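Local coordinates for putative histidine protein kinase (Rhodobacter sphaeroides, PDB 3KYJ) that probably relays chemoreceptor signals to the flagellar motors as the histidine kinase CheA3, of which this chain is the phosphate-carrying Hpt domain, at residues 38-41 / 42-46; 45-48 / 49-53; 74-77 / 78-81; 85-88 / 89-93; 122-125 / 126-130. All coordinates share one frame; numbering follows the deposited sequence.

In the fold
The five contacts are all local and follow one another along a chain that is mostly helix. Contacts 1 and 2 share helix 40-60 and overlap at Gly45 and Pro46, their centres about 11 Å apart. Contact 3 lies on helix 64-82, and contact 4 at the loop and first turn leading into helix 89-112. The centres of contacts 2 and 3, and of contacts 3 and 4, are about 10 Å apart. Contact 5 is on helix 122-135, about 23 Å from contact 1 between centres. It touches contact 3 alone, where Leu128 packs on Leu76. Contacts 2 and 3 meet at His52, the predicted phosphorylation site, where Glu74 takes a probable hydrogen bond from the ring.

Contact 1. Residues 38-41 / 42-46; sequences EDAA and AHVGP. With NA (sodium ion), chain C.
His43 reaches back from the first turn of helix 40-60 to Glu38, and its NE2 donates to Glu38 OE1 at 2.7 Å. The oxygen lies at the edge of the imidazole, in its plane. On the acid, the nitrogen comes in on the anti side of OE1, 32° out of the carboxylate plane. Ring and carboxylate planes are turned 46° against each other. The nearby Glu38 carboxylate is likely to make the ring more basic. His43 CG stands anti to the carbonyl carbon (chi1 -67°), which swings the ring back toward the loop. CD2 of His43 thereby comes 3.3 Å from Asp39 O. Both side chains also rest on Ala33 of helix 10-35.

Ala40 takes part through its carbonyl. The O of Ala40 accepts from two amides, His43 N at 3.0 Å and Val44 N at 3.0 Å. The Val44 amide lies in the carbonyl plane, and the His43 amide stands well above it. Ala42 turns back in the same way, its N donating to Asp39 O at 3.1 Å. Its CB packs beside that same oxygen. One turn on, a water takes over from a direct bond. It donates to Ala41 O and accepts from Gly45 N, where the helix is kinked ahead of Pro46.

Asp39 closes the start. Its OD2 accepts from Ala41 N at 2.8 Å and also binds the sodium ion at 2.2 Å, together with OD1. This is an aspartate N-cap at the head of an Hpt-domain helix, with a histidine-carboxylate bond beside it.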
# COMPACT_ATOMS: atom_id res chain seq x y z
N GLU A 38 -3.54 23.46 14.11
CA GLU A 38 -3.07 22.30 14.86
C GLU A 38 -1.63 22.01 14.45
O GLU A 38 -1.18 22.44 13.40
CB GLU A 38 -3.96 21.08 14.63
CG GLU A 38 -5.39 21.36 15.07
CD GLU A 38 -6.23 20.12 15.23
OE1 GLU A 38 -5.69 19.00 15.15
OE2 GLU A 38 -7.44 20.28 15.44
N ASP A 39 -0.93 21.26 15.27
CA ASP A 39 0.47 21.03 15.08
C ASP A 39 0.77 19.91 14.07
O ASP A 39 0.11 18.86 14.03
CB ASP A 39 1.09 20.70 16.43
CG ASP A 39 2.58 20.84 16.44
OD1 ASP A 39 3.12 21.81 17.01
OD2 ASP A 39 3.24 19.99 15.84
N ALA A 40 1.78 20.16 13.24
CA ALA A 40 2.28 19.16 12.29
C ALA A 40 2.60 17.81 12.93
O ALA A 40 2.44 16.77 12.29
CB ALA A 40 3.50 19.70 11.59
N ALA A 41 3.02 17.80 14.19
CA ALA A 41 3.40 16.56 14.85
C ALA A 41 2.25 15.56 14.85
O ALA A 41 2.48 14.37 14.79
CB ALA A 41 3.87 16.84 16.29
N ALA A 42 1.02 16.05 14.95
CA ALA A 42 -0.16 15.19 15.03
C ALA A 42 -0.68 14.77 13.66
O ALA A 42 -1.48 13.84 13.56
CB ALA A 42 -1.28 15.90 15.80
N HIS A 43 -0.24 15.45 12.62
CA HIS A 43 -0.91 15.30 11.32
C HIS A 43 -0.04 14.84 10.17
O HIS A 43 -0.59 14.33 9.19
CB HIS A 43 -1.60 16.61 10.96
CG HIS A 43 -2.73 16.93 11.86
ND1 HIS A 43 -3.91 16.21 11.86
CD2 HIS A 43 -2.84 17.82 12.88
CE1 HIS A 43 -4.71 16.68 12.80
NE2 HIS A 43 -4.09 17.65 13.43
N VAL A 44 1.28 14.98 10.24
CA VAL A 44 2.11 14.60 9.09
C VAL A 44 2.08 13.08 8.84
O VAL A 44 2.05 12.64 7.71
CB VAL A 44 3.55 15.19 9.23
CG1 VAL A 44 4.51 14.62 8.17
CG2 VAL A 44 3.49 16.70 9.09
N GLY A 45 2.05 12.29 9.91
CA GLY A 45 1.94 10.85 9.76
C GLY A 45 0.65 10.42 9.11
O GLY A 45 0.67 9.71 8.10
N PRO A 46 -0.50 10.85 9.65
CA PRO A 46 -1.79 10.53 9.03
C PRO A 46 -1.87 11.00 7.59
O PRO A 46 -2.42 10.31 6.74
CB PRO A 46 -2.79 11.25 9.93
CG PRO A 46 -2.12 11.28 11.31
CD PRO A 46 -0.65 11.40 11.02
NA NA C . 5.15 21.14 15.81
O HOH W 1 2.34 12.56 12.77

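Contact 2. Residues 45-48 / 49-53; sequences GPLF and RAVHT
Phe48 and His52 stand one turn apart on helix 40-60, the Hpt-domain helix that carries the predicted phosphorylation site, His52 itself. The two side chains lie alongside each other and point the same way. In each, CG is anti to the backbone N (chi1 -175° in Phe48). The ring planes are within 17° of parallel but slid apart, with centroids 5.8 Å from each other, so they barely overlap. The touching is done by Phe48 CE2 and His52 CB, 4.0 Å apart. In the backbone, His52 N donates to Phe48 O at 2.8 Å.

Arg49 folds back over the preceding turn. A bend at chi3 (-68°) lays one guanidinium face over the Gly45-Pro46 peptide. Gly45 C lies 3.4 Å from that plane, toward its rim. NH2 of Arg49 comes 3.5 Å from Pro46 CD. Gly45 leaves room for this, since a CB there would clash with Arg49 NH1. The backbone adds a nearly straight bond from Arg49 N to Gly45 O at 2.9 Å.

On the inner side, Leu47 CD1 and Val51 CG2 make a loose apolar contact at 4.3 Å. Leu47 and Val51 both pack on Ile77 and Met27.

Both nitrogens of the His52 ring are engaged. ND1 bonds to Glu74, and NE2 to an acidic side chain of another protein chain. With both nitrogens bonded and Phe48 alongside, the rotation of the imidazole is probably fixed. That is consistent with a ring presented for phosphate transfer to a partner protein.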
# COMPACT_ATOMS: atom_id res chain seq x y z
N GLY A 45 2.05 12.29 9.91
CA GLY A 45 1.94 10.85 9.76
C GLY A 45 0.65 10.42 9.11
O GLY A 45 0.67 9.71 8.10
N PRO A 46 -0.50 10.85 9.65
CA PRO A 46 -1.79 10.53 9.03
C PRO A 46 -1.87 11.00 7.59
O PRO A 46 -2.42 10.31 6.74
CB PRO A 46 -2.79 11.25 9.93
CG PRO A 46 -2.12 11.28 11.31
CD PRO A 46 -0.65 11.40 11.02
N LEU A 47 -1.34 12.19 7.31
CA LEU A 47 -1.36 12.74 5.97
C LEU A 47 -0.54 11.85 5.01
O LEU A 47 -1.02 11.48 3.93
CB LEU A 47 -0.82 14.17 6.02
CG LEU A 47 -0.60 14.83 4.67
CD1 LEU A 47 -1.91 14.94 3.87
CD2 LEU A 47 -0.02 16.21 4.88
N PHE A 48 0.67 11.49 5.42
CA PHE A 48 1.51 10.62 4.62
C PHE A 48 0.81 9.30 4.35
O PHE A 48 0.77 8.83 3.21
CB PHE A 48 2.86 10.35 5.31
CG PHE A 48 3.81 9.54 4.46
CD1 PHE A 48 4.77 10.18 3.68
CD2 PHE A 48 3.73 8.18 4.43
CE1 PHE A 48 5.64 9.47 2.89
CE2 PHE A 48 4.59 7.44 3.61
CZ PHE A 48 5.55 8.10 2.85
N ARG A 49 0.26 8.68 5.40
CA ARG A 49 -0.37 7.37 5.23
C ARG A 49 -1.56 7.43 4.26
O ARG A 49 -1.75 6.52 3.45
CB ARG A 49 -0.78 6.81 6.59
CG ARG A 49 0.44 6.41 7.41
CD ARG A 49 0.07 5.65 8.69
NE ARG A 49 -0.63 6.48 9.66
CZ ARG A 49 -0.05 7.23 10.59
NH1 ARG A 49 1.27 7.34 10.67
NH2 ARG A 49 -0.81 7.92 11.42
N ALA A 50 -2.34 8.50 4.34
CA ALA A 50 -3.51 8.65 3.47
C ALA A 50 -3.09 8.75 2.00
O ALA A 50 -3.65 8.07 1.14
CB ALA A 50 -4.30 9.85 3.87
N VAL A 51 -2.08 9.56 1.73
CA VAL A 51 -1.60 9.75 0.37
C VAL A 51 -0.94 8.46 -0.12
O VAL A 51 -1.17 8.03 -1.25
CB VAL A 51 -0.64 10.94 0.30
CG1 VAL A 51 -0.03 11.03 -1.09
CG2 VAL A 51 -1.42 12.22 0.60
N HIS A 52 -0.19 7.80 0.75
CA HIS A 52 0.48 6.57 0.38
C HIS A 52 -0.54 5.47 0.01
O HIS A 52 -0.36 4.72 -0.95
CB HIS A 52 1.39 6.12 1.53
CG HIS A 52 2.23 4.93 1.19
ND1 HIS A 52 3.28 4.99 0.30
CD2 HIS A 52 2.17 3.65 1.63
CE1 HIS A 52 3.83 3.80 0.20
NE2 HIS A 52 3.18 2.97 1.00
N THR A 53 -1.61 5.38 0.78
CA THR A 53 -2.68 4.45 0.49
C THR A 53 -3.33 4.77 -0.86
O THR A 53 -3.55 3.88 -1.71
CB THR A 53 -3.74 4.51 1.59
OG1 THR A 53 -3.19 3.93 2.77
CG2 THR A 53 -5.02 3.76 1.19

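Contact 3. Residues 74-77 / 78-81; sequences EDLI and GLVR
Leu79 runs back along helix 64-82 toward Leu76, and their CD1 atoms meet at 4.2 Å. They come from different first torsions. Leu76 has CG anti to its backbone N (chi1 178°), whereas Leu79 has CG anti to its carbonyl carbon (chi1 -70°). That first torsion lays Leu79 CG over the turn before, 3.5 Å from Asp75 O. Val80 sets CG2 above the previous turn as well, 3.9 Å from Leu76 O.

Gly78 has no side chain on this turn, and a CB would sit tight against Glu74 O. Its N donates to Glu74 O at 2.8 Å, and Arg81 N donates to Ile77 O at 3.0 Å. Between them the bonding is less regular. Leu79 N bonds to Asp75 O at 3.1 Å and weakly to Leu76 O, and Val80 N reaches Leu76 O only weakly, at 3.5 Å. The helix ends just beyond, at residue 82.

Ile77 faces a different side, onto Leu47, Phe48 and Val51 of helix 40-60. Arg81 makes a cation-pi contact with Phe48. Leu76 lies between Ile91 of helix 89-112 and Leu128 and Ile132 of helix 122-135. Helices 40-60, 89-112 and 122-135 thus all border this turn.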
# COMPACT_ATOMS: atom_id res chain seq x y z
N GLU A 74 3.37 12.67 -2.13
CA GLU A 74 4.05 11.87 -1.12
C GLU A 74 5.49 12.32 -0.97
O GLU A 74 6.00 12.40 0.15
CB GLU A 74 4.00 10.38 -1.49
CG GLU A 74 4.48 9.45 -0.40
CD GLU A 74 4.57 8.02 -0.88
OE1 GLU A 74 3.55 7.32 -0.81
OE2 GLU A 74 5.64 7.61 -1.34
N ASP A 75 6.14 12.66 -2.09
CA ASP A 75 7.50 13.17 -2.04
C ASP A 75 7.57 14.45 -1.20
O ASP A 75 8.49 14.62 -0.38
CB ASP A 75 8.02 13.50 -3.44
CG ASP A 75 8.42 12.26 -4.24
OD1 ASP A 75 8.44 11.13 -3.72
OD2 ASP A 75 8.72 12.46 -5.43
N LEU A 76 6.62 15.36 -1.41
CA LEU A 76 6.64 16.65 -0.70
C LEU A 76 6.41 16.41 0.80
O LEU A 76 7.12 16.98 1.65
CB LEU A 76 5.57 17.59 -1.27
CG LEU A 76 5.45 18.95 -0.61
CD1 LEU A 76 6.79 19.68 -0.55
CD2 LEU A 76 4.41 19.77 -1.35
N ILE A 77 5.43 15.58 1.13
CA ILE A 77 5.16 15.28 2.53
C ILE A 77 6.37 14.58 3.15
O ILE A 77 6.71 14.84 4.30
CB ILE A 77 3.92 14.39 2.67
CG1 ILE A 77 2.68 15.10 2.17
CG2 ILE A 77 3.76 13.95 4.13
CD1 ILE A 77 1.54 14.15 1.79
N GLY A 78 7.04 13.72 2.39
CA GLY A 78 8.25 13.06 2.86
C GLY A 78 9.39 14.02 3.20
O GLY A 78 10.18 13.74 4.11
N LEU A 79 9.49 15.14 2.50
CA LEU A 79 10.53 16.13 2.82
C LEU A 79 10.29 16.71 4.21
O LEU A 79 11.24 16.96 4.96
CB LEU A 79 10.53 17.28 1.83
CG LEU A 79 11.00 16.99 0.41
CD1 LEU A 79 10.78 18.24 -0.43
CD2 LEU A 79 12.46 16.58 0.41
N VAL A 80 9.03 16.95 4.54
CA VAL A 80 8.65 17.40 5.90
C VAL A 80 8.96 16.32 6.92
O VAL A 80 9.57 16.59 7.96
CB VAL A 80 7.15 17.77 5.98
CG1 VAL A 80 6.77 18.13 7.40
CG2 VAL A 80 6.83 18.94 5.06
N ARG A 81 8.57 15.09 6.63
CA ARG A 81 8.69 14.02 7.61
C ARG A 81 10.15 13.63 7.84
O ARG A 81 10.55 13.36 8.98
CB ARG A 81 7.87 12.79 7.16
CG ARG A 81 7.76 11.72 8.23
CD ARG A 81 7.16 10.44 7.68
NE ARG A 81 8.09 9.80 6.75
CZ ARG A 81 7.82 8.68 6.08
NH1 ARG A 81 6.65 8.09 6.25
NH2 ARG A 81 8.72 8.16 5.26

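Contact 4. Residues 85-88 / 89-93; sequences VPMD and GEIVE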
# COMPACT_ATOMS: atom_id res chain seq x y z
N VAL A 85 12.08 19.75 6.43
CA VAL A 85 11.36 20.87 5.85
C VAL A 85 10.09 21.19 6.67
O VAL A 85 9.31 20.31 6.96
CB VAL A 85 10.98 20.53 4.37
CG1 VAL A 85 10.10 21.61 3.76
CG2 VAL A 85 12.23 20.37 3.55
N PRO A 86 9.91 22.45 7.09
CA PRO A 86 8.67 22.75 7.81
C PRO A 86 7.40 22.62 6.96
O PRO A 86 7.42 22.88 5.75
CB PRO A 86 8.86 24.22 8.24
CG PRO A 86 10.32 24.45 8.18
CD PRO A 86 10.80 23.61 7.03
N MET A 87 6.33 22.18 7.61
CA MET A 87 5.02 22.07 6.97
C MET A 87 4.41 23.46 6.90
O MET A 87 3.49 23.81 7.66
CB MET A 87 4.13 21.09 7.76
CG MET A 87 2.68 20.92 7.23
SD MET A 87 2.48 20.34 5.53
CE MET A 87 2.99 18.62 5.65
N ASP A 88 4.94 24.27 5.99
CA ASP A 88 4.52 25.66 5.91
C ASP A 88 3.17 25.82 5.23
O ASP A 88 2.59 24.86 4.70
CB ASP A 88 5.61 26.53 5.26
CG ASP A 88 5.76 26.31 3.76
OD1 ASP A 88 4.77 26.03 3.07
OD2 ASP A 88 6.91 26.45 3.28
N GLY A 89 2.66 27.04 5.25
CA GLY A 89 1.33 27.33 4.77
C GLY A 89 1.19 27.03 3.29
O GLY A 89 0.12 26.66 2.84
N GLU A 90 2.29 27.18 2.55
CA GLU A 90 2.25 26.93 1.12
C GLU A 90 2.09 25.43 0.84
O GLU A 90 1.34 25.02 -0.07
CB GLU A 90 3.48 27.47 0.41
CG GLU A 90 3.39 27.30 -1.11
CD GLU A 90 4.54 27.92 -1.86
OE1 GLU A 90 5.58 28.22 -1.24
OE2 GLU A 90 4.41 28.09 -3.08
N ILE A 91 2.83 24.61 1.58
CA ILE A 91 2.68 23.16 1.43
C ILE A 91 1.24 22.76 1.70
O ILE A 91 0.65 21.96 0.94
CB ILE A 91 3.65 22.39 2.34
CG1 ILE A 91 5.10 22.68 1.92
CG2 ILE A 91 3.33 20.91 2.31
CD1 ILE A 91 6.20 21.87 2.63
N VAL A 92 0.66 23.28 2.77
CA VAL A 92 -0.70 22.91 3.14
C VAL A 92 -1.66 23.29 2.01
O VAL A 92 -2.53 22.52 1.63
CB VAL A 92 -1.11 23.52 4.50
CG1 VAL A 92 -2.59 23.32 4.75
CG2 VAL A 92 -0.27 22.91 5.61
N GLU A 93 -1.45 24.48 1.46
CA GLU A 93 -2.27 25.00 0.38
C GLU A 93 -2.22 24.13 -0.89
O GLU A 93 -3.26 23.79 -1.48
CB GLU A 93 -1.77 26.41 0.04
CG GLU A 93 -2.36 27.07 -1.17
CD GLU A 93 -1.73 28.43 -1.42
OE1 GLU A 93 -1.53 29.19 -0.44
OE2 GLU A 93 -1.43 28.73 -2.59
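Asp88 OD1 is gripped by two backbone amides at the start of helix 89-112. Ile91 N donates to it at 2.8 Å, nearly straight, and Glu90 N at 2.8 Å with a poor angle, a weak bond. Asp88 is the N-cap. Its CG takes the crowded position between the backbone N and the carbonyl carbon (chi1 73°), which turns OD1 over the open amides. Its carbonyl O then accepts from Val92 N at 3.2 Å, the first full helical turn. OD2 forms a salt bridge with Lys131 of helix 122-135. With an alanine here, the amides of Glu90 and Ile91 would probably lose their cap and Lys131 one of its acidic mates.

Before the cap, Met87 is the centre of an inverse gamma turn, closed by a weak bond from Asp88 N to Pro86 O. The turn brings the loop over Ile91. CD1 of Ile91 lies 4.1 Å from Val85 CG1 and 3.5 Å from Pro86 O. In one of its two conformers, Met87 crosses Ile91 and Val92 at about a right angle; the second conformer makes the reach of its sulfur doubtful.

Ile91 faces Leu76 and Val80 of helix 64-82. Met87 meets Ala40, Val44 and Leu47 of helix 40-60. Val92 touches Leu34 of helix 10-35, so the loop and first turn close the end of the bundle.

Contact 5. Residues 122-125 / 126-130; sequences EALM and DQLRS
Glu122 opens helix 122-135, its O accepting from Asp126 N at 3.0 Å. A water also donates to Glu122 O and, more weakly, to Asp126 OD1, so it bridges the two residues on the outer side.

Ala123 comes next and offers little but its carbonyl. Its O accepts from Gln127 N at 3.0 Å. The extended Gln127 chain runs back over it, with CG 3.4 Å from Ala123 O.

Leu124 turns inward and makes the apolar part of the contact. Its CG meets Leu128 CD1 at 3.8 Å, the two side chains crossing at a slant. The first torsions differ: Leu124 has CG anti to its backbone N (chi1 168°) and Leu128 has CG anti to its carbonyl carbon (chi1 -72°), which tips Leu128 back toward Leu124. A nearly straight bond from Leu128 N to Leu124 O, at 2.9 Å, holds the pair one turn apart. Were Leu128 cut back to an alanine, a gap would probably open beside Leu124, and the contacts with Leu72 and Ile94 are likely to be lost.

Met125 ends the segment. All three of its torsions curl the same way, and its methyl CE comes 3.6 Å from Arg129 NH2, oblique to the guanidinium. Arg129 CG lies over Met125 O, 3.3 Å away, and Arg129 N donates to that oxygen. Met125, Leu128 and Arg129 all touch Leu72 of helix 64-82, while Leu124 reaches Phe97 and Ala98 of helix 89-112. This is an amphipathic helix laid along a groove between two helices, the added fifth helix beside the four-helix bundle of the Hpt fold, as in CheA proteins.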
# COMPACT_ATOMS: atom_id res chain seq x y z
N GLU A 122 -1.94 19.14 -14.97
CA GLU A 122 -0.57 19.56 -15.24
C GLU A 122 -0.17 20.75 -14.36
O GLU A 122 0.98 20.86 -13.94
CB GLU A 122 -0.40 19.94 -16.72
CG GLU A 122 -0.30 18.75 -17.66
CD GLU A 122 -0.21 19.15 -19.13
OE1 GLU A 122 0.29 20.25 -19.45
OE2 GLU A 122 -0.62 18.33 -19.95
N ALA A 123 -1.11 21.64 -14.08
CA ALA A 123 -0.80 22.80 -13.23
C ALA A 123 -0.41 22.36 -11.81
O ALA A 123 0.54 22.86 -11.23
CB ALA A 123 -1.98 23.76 -13.17
N LEU A 124 -1.16 21.40 -11.28
CA LEU A 124 -0.85 20.87 -9.97
C LEU A 124 0.54 20.28 -9.98
O LEU A 124 1.31 20.47 -9.04
CB LEU A 124 -1.87 19.81 -9.57
CG LEU A 124 -1.47 18.98 -8.34
CD1 LEU A 124 -1.38 19.84 -7.08
CD2 LEU A 124 -2.45 17.83 -8.14
N MET A 125 0.88 19.54 -11.04
CA MET A 125 2.19 18.92 -11.10
C MET A 125 3.27 20.00 -11.08
O MET A 125 4.27 19.88 -10.40
CB MET A 125 2.31 18.00 -12.33
CG MET A 125 1.41 16.75 -12.26
SD MET A 125 1.88 15.64 -10.92
CE MET A 125 3.31 14.84 -11.67
N ASP A 126 3.09 21.05 -11.86
CA ASP A 126 4.07 22.13 -11.85
C ASP A 126 4.24 22.74 -10.45
O ASP A 126 5.37 23.02 -10.03
CB ASP A 126 3.68 23.23 -12.84
CG ASP A 126 4.02 22.90 -14.28
OD1 ASP A 126 4.77 21.93 -14.55
OD2 ASP A 126 3.55 23.66 -15.16
N GLN A 127 3.14 22.91 -9.73
CA GLN A 127 3.19 23.53 -8.40
C GLN A 127 3.91 22.62 -7.43
O GLN A 127 4.72 23.06 -6.63
CB GLN A 127 1.78 23.82 -7.89
CG GLN A 127 1.06 24.94 -8.63
CD GLN A 127 -0.37 25.13 -8.18
OE1 GLN A 127 -0.70 24.88 -7.02
NE2 GLN A 127 -1.22 25.58 -9.09
N LEU A 128 3.61 21.34 -7.49
CA LEU A 128 4.32 20.40 -6.63
C LEU A 128 5.81 20.40 -6.95
O LEU A 128 6.64 20.47 -6.04
CB LEU A 128 3.74 19.00 -6.77
CG LEU A 128 2.36 18.78 -6.17
CD1 LEU A 128 1.72 17.56 -6.78
CD2 LEU A 128 2.40 18.62 -4.63
N ARG A 129 6.17 20.36 -8.24
CA ARG A 129 7.58 20.28 -8.58
C ARG A 129 8.31 21.55 -8.13
O ARG A 129 9.44 21.47 -7.69
CB ARG A 129 7.78 20.08 -10.10
CG ARG A 129 7.35 18.73 -10.60
CD ARG A 129 7.88 18.48 -12.04
NE ARG A 129 7.17 17.39 -12.74
CZ ARG A 129 7.31 16.11 -12.42
NH1 ARG A 129 8.11 15.73 -11.43
NH2 ARG A 129 6.64 15.19 -13.09
N SER A 130 7.64 22.70 -8.26
CA SER A 130 8.21 23.99 -7.86
C SER A 130 8.44 24.04 -6.35
O SER A 130 9.53 24.41 -5.92
CB SER A 130 7.25 25.12 -8.24
OG SER A 130 7.69 26.34 -7.64
O HOH W 2 2.94 20.06 -15.44